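Local coordinates for nitroreductase family protein (Sphingopyxis sp., PDB 7DP1) that binds FMN and, as an NADPH-dependent nitroreductase, probably reduces nitro groups of dinitroaniline herbicides, at residues Trp53-Val58 / Gly155-Ser160. The protein carries 1 engineered substitution. Sequence-based numbering, arbitrary orientation.
Sequences WQATVV and GMWLQS. With FMN (flavin mononucleotide), chain D.
Trp53 of segment 53-58, on the strand that is outermost within this chain and is continued by a strand of the second subunit, faces Trp157 on helix 148-167, with CA of Trp53 and CA of Trp157 7.3 Å apart. The two indoles stack face to face through their five-membered rings, whose centroids lie 3.5 Å apart with planes 17° from parallel. The overlap is offset: CD1 of Trp157 sits 3.0 Å from NE1 of Trp53, toward the rim of that ring. Trp157 CG lies anti to the backbone N (chi1 179°), which sends the indole out from the helix toward Trp53. The helix itself places Trp157 CB over the six-membered ring of Trp53, 3.6 Å from the centroid, as a CH-pi contact. At the far end of the indole, CH2 of Trp157 meets the methyl CB of Ala55 at 3.9 Å. The extended side chain of Met156 leads away from the strand, bringing SD 3.5 Å from C8M of the flavin. No hydrogen bond crosses the contact: the pyrrole nitrogens are both donors, and the buried Trp53 NE1 is satisfied by Gln42 OE1, which should help fix its ring, so stacking and apolar packing make the join.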
loop_
_atom_site.group_PDB
_atom_site.type_symbol
_atom_site.label_atom_id
_atom_site.label_comp_id
_atom_site.label_asym_id
_atom_site.label_seq_id
_atom_site.Cartn_x
_atom_site.Cartn_y
_atom_site.Cartn_z
ATOM N N TRP A 53 -10.145 0.847 -3.799
ATOM C CA TRP A 53 -10.355 -0.392 -3.064
ATOM C C TRP A 53 -11.826 -0.773 -2.841
ATOM O O TRP A 53 -12.669 0.070 -2.534
ATOM C CB TRP A 53 -9.644 -0.340 -1.705
ATOM C CG TRP A 53 -9.907 0.870 -0.885
ATOM C CD1 TRP A 53 -10.919 1.053 0.016
ATOM C CD2 TRP A 53 -9.133 2.079 -0.873
ATOM N NE1 TRP A 53 -10.825 2.301 0.582
ATOM C CE2 TRP A 53 -9.740 2.951 0.050
ATOM C CE3 TRP A 53 -7.979 2.505 -1.555
ATOM C CZ2 TRP A 53 -9.244 4.238 0.306
ATOM C CZ3 TRP A 53 -7.472 3.779 -1.288
ATOM C CH2 TRP A 53 -8.110 4.630 -0.368
ATOM N N GLN A 54 -12.109 -2.058 -2.973
ATOM C CA GLN A 54 -13.442 -2.595 -2.654
ATOM C C GLN A 54 -13.254 -3.877 -1.871
ATOM O O GLN A 54 -12.352 -4.652 -2.167
ATOM C CB GLN A 54 -14.261 -2.862 -3.919
ATOM C CG GLN A 54 -14.800 -1.613 -4.585
ATOM C CD GLN A 54 -15.491 -1.913 -5.903
ATOM O OE1 GLN A 54 -14.916 -1.742 -6.978
ATOM N NE2 GLN A 54 -16.722 -2.387 -5.823
ATOM N N ALA A 55 -14.104 -4.128 -0.890
ATOM C CA ALA A 55 -13.888 -5.312 -0.079
ATOM C C ALA A 55 -15.161 -6.072 0.178
ATOM O O ALA A 55 -16.199 -5.488 0.458
ATOM C CB ALA A 55 -13.237 -4.941 1.245
ATOM N N THR A 56 -15.054 -7.391 0.093
ATOM C CA THR A 56 -16.122 -8.275 0.497
ATOM C C THR A 56 -15.702 -9.032 1.756
ATOM O O THR A 56 -14.787 -9.860 1.731
ATOM C CB THR A 56 -16.484 -9.241 -0.624
ATOM O OG1 THR A 56 -16.920 -8.468 -1.749
ATOM C CG2 THR A 56 -17.612 -10.198 -0.186
ATOM N N VAL A 57 -16.357 -8.714 2.865
ATOM C CA VAL A 57 -16.035 -9.327 4.148
ATOM C C VAL A 57 -16.946 -10.489 4.422
ATOM O O VAL A 57 -18.172 -10.317 4.515
ATOM C CB VAL A 57 -16.152 -8.312 5.283
ATOM C CG1 VAL A 57 -15.778 -8.944 6.607
ATOM C CG2 VAL A 57 -15.256 -7.092 4.971
ATOM N N VAL A 58 -16.361 -11.676 4.580
ATOM C CA VAL A 58 -17.190 -12.853 4.815
ATOM C C VAL A 58 -16.919 -13.527 6.157
ATOM O O VAL A 58 -15.832 -13.419 6.720
ATOM C CB VAL A 58 -17.023 -13.891 3.682
ATOM C CG1 VAL A 58 -17.408 -13.278 2.347
ATOM C CG2 VAL A 58 -15.601 -14.438 3.648
ATOM N N GLY A 155 -2.868 -1.020 -1.443
ATOM C CA GLY A 155 -1.901 -1.346 -0.392
ATOM C C GLY A 155 -1.969 -0.321 0.723
ATOM O O GLY A 155 -1.945 -0.645 1.912
ATOM N N MET A 156 -2.096 0.935 0.333
ATOM C CA MET A 156 -2.178 2.016 1.315
ATOM C C MET A 156 -3.368 1.769 2.211
ATOM O O MET A 156 -3.267 1.864 3.436
ATOM C CB MET A 156 -2.277 3.369 0.615
ATOM C CG MET A 156 -0.981 3.769 -0.112
ATOM S SD MET A 156 -1.262 5.259 -1.085
ATOM C CE MET A 156 0.058 5.031 -2.300
ATOM N N TRP A 157 -4.498 1.443 1.599
ATOM C CA TRP A 157 -5.714 1.122 2.378
ATOM C C TRP A 157 -5.539 -0.114 3.241
ATOM O O TRP A 157 -5.836 -0.107 4.436
ATOM C CB TRP A 157 -6.904 0.917 1.461
ATOM C CG TRP A 157 -8.168 0.557 2.185
ATOM C CD1 TRP A 157 -9.013 1.420 2.811
ATOM C CD2 TRP A 157 -8.757 -0.757 2.331
ATOM N NE1 TRP A 157 -10.094 0.739 3.333
ATOM C CE2 TRP A 157 -9.960 -0.596 3.061
ATOM C CE3 TRP A 157 -8.377 -2.043 1.933
ATOM C CZ2 TRP A 157 -10.809 -1.684 3.401
ATOM C CZ3 TRP A 157 -9.214 -3.126 2.276
ATOM C CH2 TRP A 157 -10.414 -2.931 3.007
ATOM N N LEU A 158 -5.053 -1.183 2.628
ATOM C CA LEU A 158 -4.879 -2.440 3.338
ATOM C C LEU A 158 -3.991 -2.295 4.561
ATOM O O LEU A 158 -4.306 -2.816 5.630
ATOM C CB LEU A 158 -4.284 -3.510 2.401
ATOM C CG LEU A 158 -4.345 -4.898 3.035
ATOM C CD1 LEU A 158 -5.810 -5.322 3.239
ATOM C CD2 LEU A 158 -3.593 -5.913 2.199
ATOM N N GLN A 159 -2.840 -1.624 4.406
ATOM C CA GLN A 159 -1.981 -1.391 5.566
ATOM C C GLN A 159 -2.691 -0.534 6.623
ATOM O O GLN A 159 -2.476 -0.699 7.818
ATOM C CB GLN A 159 -0.661 -0.720 5.147
ATOM C CG GLN A 159 0.247 -0.295 6.306
ATOM C CD GLN A 159 0.908 -1.475 7.012
ATOM O OE1 GLN A 159 0.405 -2.621 6.988
ATOM N NE2 GLN A 159 2.039 -1.207 7.650
ATOM N N SER A 160 -3.524 0.404 6.194
ATOM C CA SER A 160 -4.325 1.136 7.185
ATOM C C SER A 160 -5.172 0.171 8.009
ATOM O O SER A 160 -5.201 0.241 9.258
ATOM C CB SER A 160 -5.209 2.174 6.499
ATOM O OG SER A 160 -4.394 3.123 5.826
HETATM N N1 FMN D . -1.674 15.116 -4.973
HETATM C C2 FMN D . -1.201 16.119 -5.780
HETATM O O2 FMN D . -1.559 17.270 -5.564
HETATM N N3 FMN D . -0.323 15.841 -6.809
HETATM C C4 FMN D . 0.109 14.556 -7.055
HETATM O O4 FMN D . 0.910 14.355 -7.986
HETATM C C4A FMN D . -0.380 13.529 -6.236
HETATM N N5 FMN D . 0.000 12.221 -6.426
HETATM C C5A FMN D . -0.459 11.227 -5.585
HETATM C C6 FMN D . -0.045 9.923 -5.787
HETATM C C7 FMN D . -0.509 8.917 -4.949
HETATM C C7M FMN D . -0.035 7.513 -5.160
HETATM C C8 FMN D . -1.390 9.208 -3.915
HETATM C C8M FMN D . -1.854 8.120 -2.983
HETATM C C9 FMN D . -1.805 10.515 -3.716
HETATM C C9A FMN D . -1.332 11.528 -4.548
HETATM N N10 FMN D . -1.739 12.840 -4.372
HETATM C C10 FMN D . -1.264 13.824 -5.200
HETATM C "C1'" FMN D . -2.674 13.234 -3.261
HETATM C "C2'" FMN D . -4.121 12.837 -3.538
HETATM O "O2'" FMN D . -4.729 13.761 -4.407
HETATM C "C3'" FMN D . -4.843 12.804 -2.191
HETATM O "O3'" FMN D . -4.298 11.781 -1.386
HETATM C "C4'" FMN D . -6.352 12.599 -2.296
HETATM O "O4'" FMN D . -6.892 13.743 -2.934
HETATM C "C5'" FMN D . -6.907 12.525 -0.874
HETATM O "O5'" FMN D . -6.543 13.707 -0.157
HETATM P P FMN D . -5.747 13.620 1.254
HETATM O O1P FMN D . -5.388 15.051 1.613
HETATM O O2P FMN D . -6.572 13.027 2.363
HETATM O O3P FMN D . -4.568 12.703 1.058
#